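Side-chain contacts in N-acylethanolamine-hydrolyzing acid amidase beta-subunit (Caenorhabditis elegans, PDB 6DY3), which probably degrades bioactive fatty acid amides such as N-palmitoylethanolamine to ethanolamine and free fatty acids, as the nucleophile-bearing subunit of an autocatalytically cleaved heterodimer: residues I80-E83 against F84-F88; V110-F113 against S114-H117; D173-I176 against T177-K181. One frame throughout, in Å; residues are numbered along the deposited sequence.

Interaction 1 (I80-E83 against F84-F88); sequences ILME and FYTKF
E83 and K87 pair their charged ends one turn apart on helix 76-89, as an i/i+4 glutamate-lysine pair. The glutamate leaves the backbone with CG anti to its own carbonyl carbon and then bends at the next bond, whereas the lysine runs out nearly straight and folds only at its last torsion (chi4 67°). OE1 of E83 stands 3.8 Å from NZ of K87, a long salt bridge. A water accepts a hydrogen bond from K87 NZ and donates one to E83 O (3.1 Å), tying the ammonium group back to the helix backbone. That carbonyl also accepts the helical bond from K87 N at 3.1 Å, and the CG methylene of K87 lies alongside it. NZ is further gripped by S120 OG.

Apolar side chains line another side of the helix, the one that packs on the alpha-subunit. I80 and F84 lie side by side and point the same way, CG1 of I80 touching CE2 of F84 at 4.0 Å. V59 and L55 of the alpha-subunit pack on F84 and I80 respectively. Elsewhere, SD of M82 comes 4.0 Å from CD2 of Y85 and 5.1 Å from its ring centroid. This Met-aromatic approach is oblique, 61° off the ring normal. The terminal CE of M82 passes on to CG2 of T86, where the two side chains meet at about a right angle.

The helix thus offers hydrocarbon to the alpha-subunit through I80 and F84, while the buried E83-K87 pair is only loosely joined directly; the water and S120 probably do much to satisfy the lysine's charge.

Interaction 2 (V110-F113 against S114-H117); sequences VDAF and SRTH
S114 turns its hydroxyl back onto V110 at the C-terminal end of helix 106-113 in this N-terminal nucleophile hydrolase fold, where the chain enters the loop leading to strand 122-127; a side-chain hydroxyl here bonds the carbonyl four residues back. OG stands anti to the serine's own carbonyl carbon (chi1 -55°), which aims it back along the helix, and it donates to V110 O at 2.6 Å. The backbone N of S114 donates to D111 O, three residues back (3.0 Å), from above the carbonyl plane, 71° out of it.

R115 folds back over the same end. The chain bends at chi3, and one flat face of the guanidinium lies over the carbonyl oxygen of A112, which is 3.8 Å from the plane and over its centre. H117 CD2 meets the guanidinium edge in its plane, while R115 O lies 3.5 Å above one face of the imidazole. F113 points elsewhere, into the hydrophobic layer between helix 92-102 and strands 122-127 and 134-139. R139 holds the exit by bonding F113 O and R115 O through NH1. At the outer end of R115, NH1 rests 3.9 Å from the methyl CB of A112.

Interaction 3 (D173-I176 against T177-K181); sequences DRRI and TAIQK
T177 grips D173 at the start of helix 173-185 with two bonds to one atom. Its backbone N donates to D173 O at 3.0 Å and its hydroxyl OG1 at 2.8 Å, and the two donors reach that oxygen from opposite faces of the carbonyl plane. OG1 stands anti to the threonine's carbonyl carbon, beside its own N (chi1 -61°), which directs the hydroxyl back toward the first turn. P203 packs on both D173 and T177.

I176 offers its CG2 branch to Q180 one turn on. The two side chains run alongside each other in the same direction, CG2 lying 3.7 Å from NE2 of the amide. The glutamine is extended beyond CG, and that methylene passes 3.5 Å from I176 O, the carbonyl that accepts the Q180 backbone N.

The helix lies against the antiparallel sheet of an N-terminal nucleophile hydrolase fold: A178 packs on strands 2-7 and 158-161, and I179 on the latter. I179 also reaches back to R175. Its CD1 methyl sits 3.7 Å above one face of the guanidinium, offset toward the rim and nearest to NH1. R175 is extended from CG to NE, and NE is itself bonded to V160 O, which would limit how far the flat group can turn away from the methyl. On another side of the same turn R174 reaches past the contact to D20, D172 and N163, the last probably important for activity, and the side chain of R174 comes within about 5 Å of that of C1, the probable nucleophile.

The three contacts follow one another along the chain without touching. Interactions 1 and 2 are the closest pair, with centres 19 Å apart and nearest atoms about 7 Å apart; the centre of interaction 3 is 31 Å from that of interaction 1 and 28 Å from that of interaction 2. Their places differ: interaction 1 faces the alpha-subunit, interaction 2 ends a helix packed on the seven-stranded sheet, and interaction 3 sits on a helix against the five-stranded sheet whose strand 2-7 follows C1. Only interaction 3 adjoins the probable active site, the side chains of R174 and N163 being about 3 Å apart. Side chains are about 11 Å apart for K87 and N163, and likewise for F113 and R17, also probably important for activity.

Interaction 1 (I80-E83 against F84-F88)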
loop_
_atom_site.group_PDB
_atom_site.type_symbol
_atom_site.label_atom_id
_atom_site.label_comp_id
_atom_site.label_asym_id
_atom_site.label_seq_id
_atom_site.Cartn_x
_atom_site.Cartn_y
_atom_site.Cartn_z
ATOM N N ILE B 80 6.168 11.079 18.094
ATOM C CA ILE B 80 6.891 11.069 16.823
ATOM C C ILE B 80 8.107 10.156 16.903
ATOM O O ILE B 80 8.406 9.413 15.965
ATOM C CB ILE B 80 7.292 12.505 16.418
ATOM C CG1 ILE B 80 8.084 12.434 15.122
ATOM C CG2 ILE B 80 8.128 13.197 17.515
ATOM C CD1 ILE B 80 8.088 13.712 14.348
ATOM N N LEU B 81 8.821 10.189 18.037
ATOM C CA LEU B 81 9.999 9.349 18.213
ATOM C C LEU B 81 9.627 7.878 18.158
ATOM O O LEU B 81 10.333 7.073 17.533
ATOM C CB LEU B 81 10.681 9.655 19.541
ATOM C CG LEU B 81 11.423 10.984 19.631
ATOM C CD1 LEU B 81 12.173 11.014 20.939
ATOM C CD2 LEU B 81 12.363 11.214 18.464
ATOM N N MET B 82 8.533 7.504 18.824
ATOM C CA MET B 82 8.083 6.119 18.792
ATOM C C MET B 82 7.581 5.726 17.405
ATOM O O MET B 82 7.728 4.565 17.006
ATOM C CB MET B 82 6.982 5.911 19.844
ATOM C CG MET B 82 6.630 4.472 20.131
ATOM S SD MET B 82 8.049 3.507 20.680
ATOM C CE MET B 82 7.317 1.871 20.819
ATOM N N GLU B 83 6.990 6.663 16.657
ATOM C CA GLU B 83 6.583 6.375 15.284
ATOM C C GLU B 83 7.796 6.076 14.412
ATOM O O GLU B 83 7.832 5.071 13.695
ATOM C CB GLU B 83 5.790 7.554 14.703
ATOM C CG GLU B 83 4.468 7.866 15.417
ATOM C CD GLU B 83 3.279 7.064 14.891
ATOM O OE1 GLU B 83 3.460 6.228 13.976
ATOM O OE2 GLU B 83 2.151 7.274 15.395
ATOM N N PHE B 84 8.801 6.953 14.456
ATOM C CA PHE B 84 10.022 6.719 13.691
ATOM C C PHE B 84 10.724 5.448 14.145
ATOM O O PHE B 84 11.320 4.737 13.329
ATOM C CB PHE B 84 10.958 7.918 13.826
ATOM C CG PHE B 84 10.670 9.029 12.857
ATOM C CD1 PHE B 84 11.703 9.635 12.152
ATOM C CD2 PHE B 84 9.373 9.470 12.650
ATOM C CE1 PHE B 84 11.446 10.662 11.258
ATOM C CE2 PHE B 84 9.105 10.497 11.753
ATOM C CZ PHE B 84 10.143 11.094 11.056
ATOM N N TYR B 85 10.672 5.146 15.443
ATOM C CA TYR B 85 11.366 3.974 15.965
ATOM C C TYR B 85 10.808 2.688 15.363
ATOM O O TYR B 85 11.564 1.827 14.901
ATOM C CB TYR B 85 11.263 3.946 17.488
ATOM C CG TYR B 85 11.824 2.695 18.128
ATOM C CD1 TYR B 85 13.194 2.478 18.190
ATOM C CD2 TYR B 85 10.983 1.738 18.685
ATOM C CE1 TYR B 85 13.714 1.340 18.781
ATOM C CE2 TYR B 85 11.493 0.596 19.279
ATOM C CZ TYR B 85 12.859 0.402 19.325
ATOM O OH TYR B 85 13.375 -0.733 19.914
ATOM N N THR B 86 9.482 2.537 15.363
ATOM C CA THR B 86 8.891 1.311 14.842
ATOM C C THR B 86 9.025 1.225 13.326
ATOM O O THR B 86 9.174 0.127 12.780
ATOM C CB THR B 86 7.418 1.225 15.241
ATOM O OG1 THR B 86 6.693 2.284 14.609
ATOM C CG2 THR B 86 7.264 1.354 16.746
ATOM N N LYS B 87 8.991 2.363 12.629
ATOM C CA LYS B 87 9.169 2.340 11.181
ATOM C C LYS B 87 10.559 1.846 10.803
ATOM O O LYS B 87 10.722 1.142 9.798
ATOM C CB LYS B 87 8.922 3.731 10.600
ATOM C CG LYS B 87 7.448 4.094 10.462
ATOM C CD LYS B 87 7.282 5.424 9.755
ATOM C CE LYS B 87 5.849 5.661 9.324
ATOM N NZ LYS B 87 4.937 5.843 10.480
ATOM N N PHE B 88 11.576 2.203 11.593
ATOM C CA PHE B 88 12.928 1.708 11.350
ATOM C C PHE B 88 13.087 0.273 11.835
ATOM O O PHE B 88 13.821 -0.515 11.232
ATOM C CB PHE B 88 13.955 2.609 12.042
ATOM C CG PHE B 88 14.381 3.792 11.225
ATOM C CD1 PHE B 88 15.451 3.692 10.350
ATOM C CD2 PHE B 88 13.722 5.011 11.342
ATOM C CE1 PHE B 88 15.855 4.785 9.593
ATOM C CE2 PHE B 88 14.114 6.112 10.592
ATOM C CZ PHE B 88 15.184 6.001 9.716
HETATM O O HOH W 1 4.876 4.390 13.256
#

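Interaction 2 (V110-F113 against S114-H117)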
loop_
_atom_site.group_PDB
_atom_site.type_symbol
_atom_site.label_atom_id
_atom_site.label_comp_id
_atom_site.label_asym_id
_atom_site.label_seq_id
_atom_site.Cartn_x
_atom_site.Cartn_y
_atom_site.Cartn_z
ATOM N N VAL B 110 -2.899 -13.604 6.902
ATOM C CA VAL B 110 -3.567 -12.916 8.003
ATOM C C VAL B 110 -2.818 -13.137 9.312
ATOM O O VAL B 110 -2.667 -12.214 10.122
ATOM C CB VAL B 110 -5.034 -13.376 8.106
ATOM C CG1 VAL B 110 -5.703 -12.788 9.348
ATOM C CG2 VAL B 110 -5.806 -12.974 6.859
ATOM N N ASP B 111 -2.336 -14.355 9.545
ATOM C CA ASP B 111 -1.606 -14.613 10.781
ATOM C C ASP B 111 -0.277 -13.869 10.806
ATOM O O ASP B 111 0.118 -13.331 11.847
ATOM C CB ASP B 111 -1.391 -16.117 10.955
ATOM C CG ASP B 111 -2.677 -16.850 11.297
ATOM O OD1 ASP B 111 -3.557 -16.230 11.932
ATOM O OD2 ASP B 111 -2.812 -18.038 10.931
ATOM N N ALA B 112 0.411 -13.801 9.664
ATOM C CA ALA B 112 1.678 -13.080 9.601
ATOM C C ALA B 112 1.487 -11.610 9.944
ATOM O O ALA B 112 2.301 -11.022 10.666
ATOM C CB ALA B 112 2.299 -13.234 8.214
ATOM N N PHE B 113 0.412 -11.002 9.440
ATOM C CA PHE B 113 0.106 -9.606 9.723
ATOM C C PHE B 113 -0.391 -9.391 11.148
ATOM O O PHE B 113 -0.439 -8.242 11.597
ATOM C CB PHE B 113 -0.951 -9.082 8.736
ATOM C CG PHE B 113 -0.471 -8.982 7.303
ATOM C CD1 PHE B 113 0.773 -8.458 7.000
ATOM C CD2 PHE B 113 -1.276 -9.415 6.261
ATOM C CE1 PHE B 113 1.206 -8.365 5.692
ATOM C CE2 PHE B 113 -0.844 -9.325 4.949
ATOM C CZ PHE B 113 0.398 -8.797 4.669
ATOM N N SER B 114 -0.775 -10.453 11.858
ATOM C CA SER B 114 -1.327 -10.346 13.204
ATOM C C SER B 114 -0.321 -10.647 14.307
ATOM O O SER B 114 -0.689 -10.602 15.485
ATOM C CB SER B 114 -2.521 -11.292 13.353
ATOM O OG SER B 114 -3.484 -11.042 12.349
ATOM N N ARG B 115 0.927 -10.964 13.970
ATOM C CA ARG B 115 1.893 -11.333 14.996
ATOM C C ARG B 115 2.130 -10.173 15.955
ATOM O O ARG B 115 2.190 -9.009 15.550
ATOM C CB ARG B 115 3.213 -11.761 14.356
ATOM C CG ARG B 115 3.189 -13.154 13.756
ATOM C CD ARG B 115 4.606 -13.647 13.476
ATOM N NE ARG B 115 5.275 -12.845 12.446
ATOM C CZ ARG B 115 5.468 -13.229 11.183
ATOM N NH1 ARG B 115 5.060 -14.424 10.755
ATOM N NH2 ARG B 115 6.085 -12.413 10.335
ATOM N N THR B 116 2.267 -10.500 17.238
ATOM C CA THR B 116 2.533 -9.499 18.267
ATOM C C THR B 116 4.003 -9.118 18.191
ATOM O O THR B 116 4.871 -9.827 18.702
ATOM C CB THR B 116 2.184 -10.027 19.654
ATOM O OG1 THR B 116 0.792 -10.356 19.711
ATOM C CG2 THR B 116 2.490 -8.975 20.713
ATOM N N HIS B 117 4.284 -7.997 17.536
ATOM C CA HIS B 117 5.630 -7.449 17.485
ATOM C C HIS B 117 5.516 -5.988 17.085
ATOM O O HIS B 117 4.465 -5.536 16.630
ATOM C CB HIS B 117 6.522 -8.232 16.512
ATOM C CG HIS B 117 5.902 -8.465 15.169
ATOM N ND1 HIS B 117 5.256 -7.475 14.461
ATOM C CD2 HIS B 117 5.822 -9.582 14.411
ATOM C CE1 HIS B 117 4.811 -7.970 13.321
ATOM N NE2 HIS B 117 5.140 -9.248 13.266
#

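Interaction 3 (D173-I176 against T177-K181)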
loop_
_atom_site.group_PDB
_atom_site.type_symbol
_atom_site.label_atom_id
_atom_site.label_comp_id
_atom_site.label_asym_id
_atom_site.label_seq_id
_atom_site.Cartn_x
_atom_site.Cartn_y
_atom_site.Cartn_z
ATOM N N ASP B 173 -15.583 11.771 5.792
ATOM C CA ASP B 173 -16.553 11.787 4.704
ATOM C C ASP B 173 -16.262 10.703 3.673
ATOM O O ASP B 173 -17.189 10.195 3.032
ATOM C CB ASP B 173 -16.561 13.164 4.040
ATOM C CG ASP B 173 -17.960 13.663 3.737
ATOM O OD1 ASP B 173 -18.913 12.850 3.762
ATOM O OD2 ASP B 173 -18.107 14.877 3.481
ATOM N N ARG B 174 -14.987 10.356 3.479
ATOM C CA ARG B 174 -14.643 9.259 2.579
ATOM C C ARG B 174 -15.243 7.947 3.065
ATOM O O ARG B 174 -15.828 7.188 2.284
ATOM C CB ARG B 174 -13.127 9.130 2.457
ATOM C CG ARG B 174 -12.443 10.343 1.856
ATOM C CD ARG B 174 -10.930 10.210 1.939
ATOM N NE ARG B 174 -10.483 10.050 3.318
ATOM C CZ ARG B 174 -9.225 9.819 3.680
ATOM N NH1 ARG B 174 -8.277 9.715 2.761
ATOM N NH2 ARG B 174 -8.916 9.687 4.964
ATOM N N ARG B 175 -15.090 7.657 4.358
ATOM C CA ARG B 175 -15.600 6.401 4.897
ATOM C C ARG B 175 -17.122 6.387 4.928
ATOM O O ARG B 175 -17.744 5.375 4.586
ATOM C CB ARG B 175 -15.030 6.173 6.296
ATOM C CG ARG B 175 -15.310 4.794 6.863
ATOM C CD ARG B 175 -14.578 4.565 8.175
ATOM N NE ARG B 175 -14.864 3.240 8.708
ATOM C CZ ARG B 175 -15.917 2.957 9.465
ATOM N NH1 ARG B 175 -16.786 3.904 9.792
ATOM N NH2 ARG B 175 -16.103 1.722 9.901
ATOM N N ILE B 176 -17.741 7.500 5.322
ATOM C CA ILE B 176 -19.202 7.565 5.385
ATOM C C ILE B 176 -19.805 7.361 4.001
ATOM O O ILE B 176 -20.763 6.597 3.825
ATOM C CB ILE B 176 -19.653 8.902 6.003
ATOM C CG1 ILE B 176 -19.136 9.028 7.440
ATOM C CG2 ILE B 176 -21.175 9.026 5.965
ATOM C CD1 ILE B 176 -19.240 10.424 8.005
ATOM N N THR B 177 -19.267 8.056 3.000
ATOM C CA THR B 177 -19.819 7.965 1.655
ATOM C C THR B 177 -19.702 6.550 1.105
ATOM O O THR B 177 -20.659 6.012 0.537
ATOM C CB THR B 177 -19.108 8.960 0.739
ATOM O OG1 THR B 177 -19.326 10.289 1.228
ATOM C CG2 THR B 177 -19.616 8.844 -0.694
ATOM N N ALA B 178 -18.534 5.926 1.269
ATOM C CA ALA B 178 -18.342 4.580 0.741
ATOM C C ALA B 178 -19.316 3.595 1.373
ATOM O O ALA B 178 -19.818 2.690 0.696
ATOM C CB ALA B 178 -16.898 4.127 0.967
ATOM N N ILE B 179 -19.607 3.757 2.666
ATOM C CA ILE B 179 -20.541 2.849 3.328
ATOM C C ILE B 179 -21.952 3.066 2.805
ATOM O O ILE B 179 -22.694 2.105 2.572
ATOM C CB ILE B 179 -20.475 3.035 4.856
ATOM C CG1 ILE B 179 -19.087 2.650 5.378
ATOM C CG2 ILE B 179 -21.565 2.215 5.545
ATOM C CD1 ILE B 179 -18.825 3.092 6.806
ATOM N N GLN B 180 -22.347 4.324 2.617
ATOM C CA GLN B 180 -23.654 4.607 2.038
ATOM C C GLN B 180 -23.759 4.015 0.641
ATOM O O GLN B 180 -24.773 3.401 0.288
ATOM C CB GLN B 180 -23.903 6.116 2.015
ATOM C CG GLN B 180 -24.248 6.690 3.385
ATOM C CD GLN B 180 -24.386 8.208 3.383
ATOM O OE1 GLN B 180 -24.281 8.853 2.337
ATOM N NE2 GLN B 180 -24.619 8.785 4.563
ATOM N N LYS B 181 -22.711 4.178 -0.167
ATOM C CA LYS B 181 -22.767 3.721 -1.547
ATOM C C LYS B 181 -22.832 2.200 -1.625
ATOM O O LYS B 181 -23.566 1.648 -2.454
ATOM C CB LYS B 181 -21.558 4.259 -2.313
ATOM C CG LYS B 181 -21.767 4.381 -3.816
ATOM C CD LYS B 181 -22.796 5.442 -4.157
ATOM C CE LYS B 181 -23.046 5.532 -5.651
ATOM N NZ LYS B 181 -23.956 6.669 -5.956
#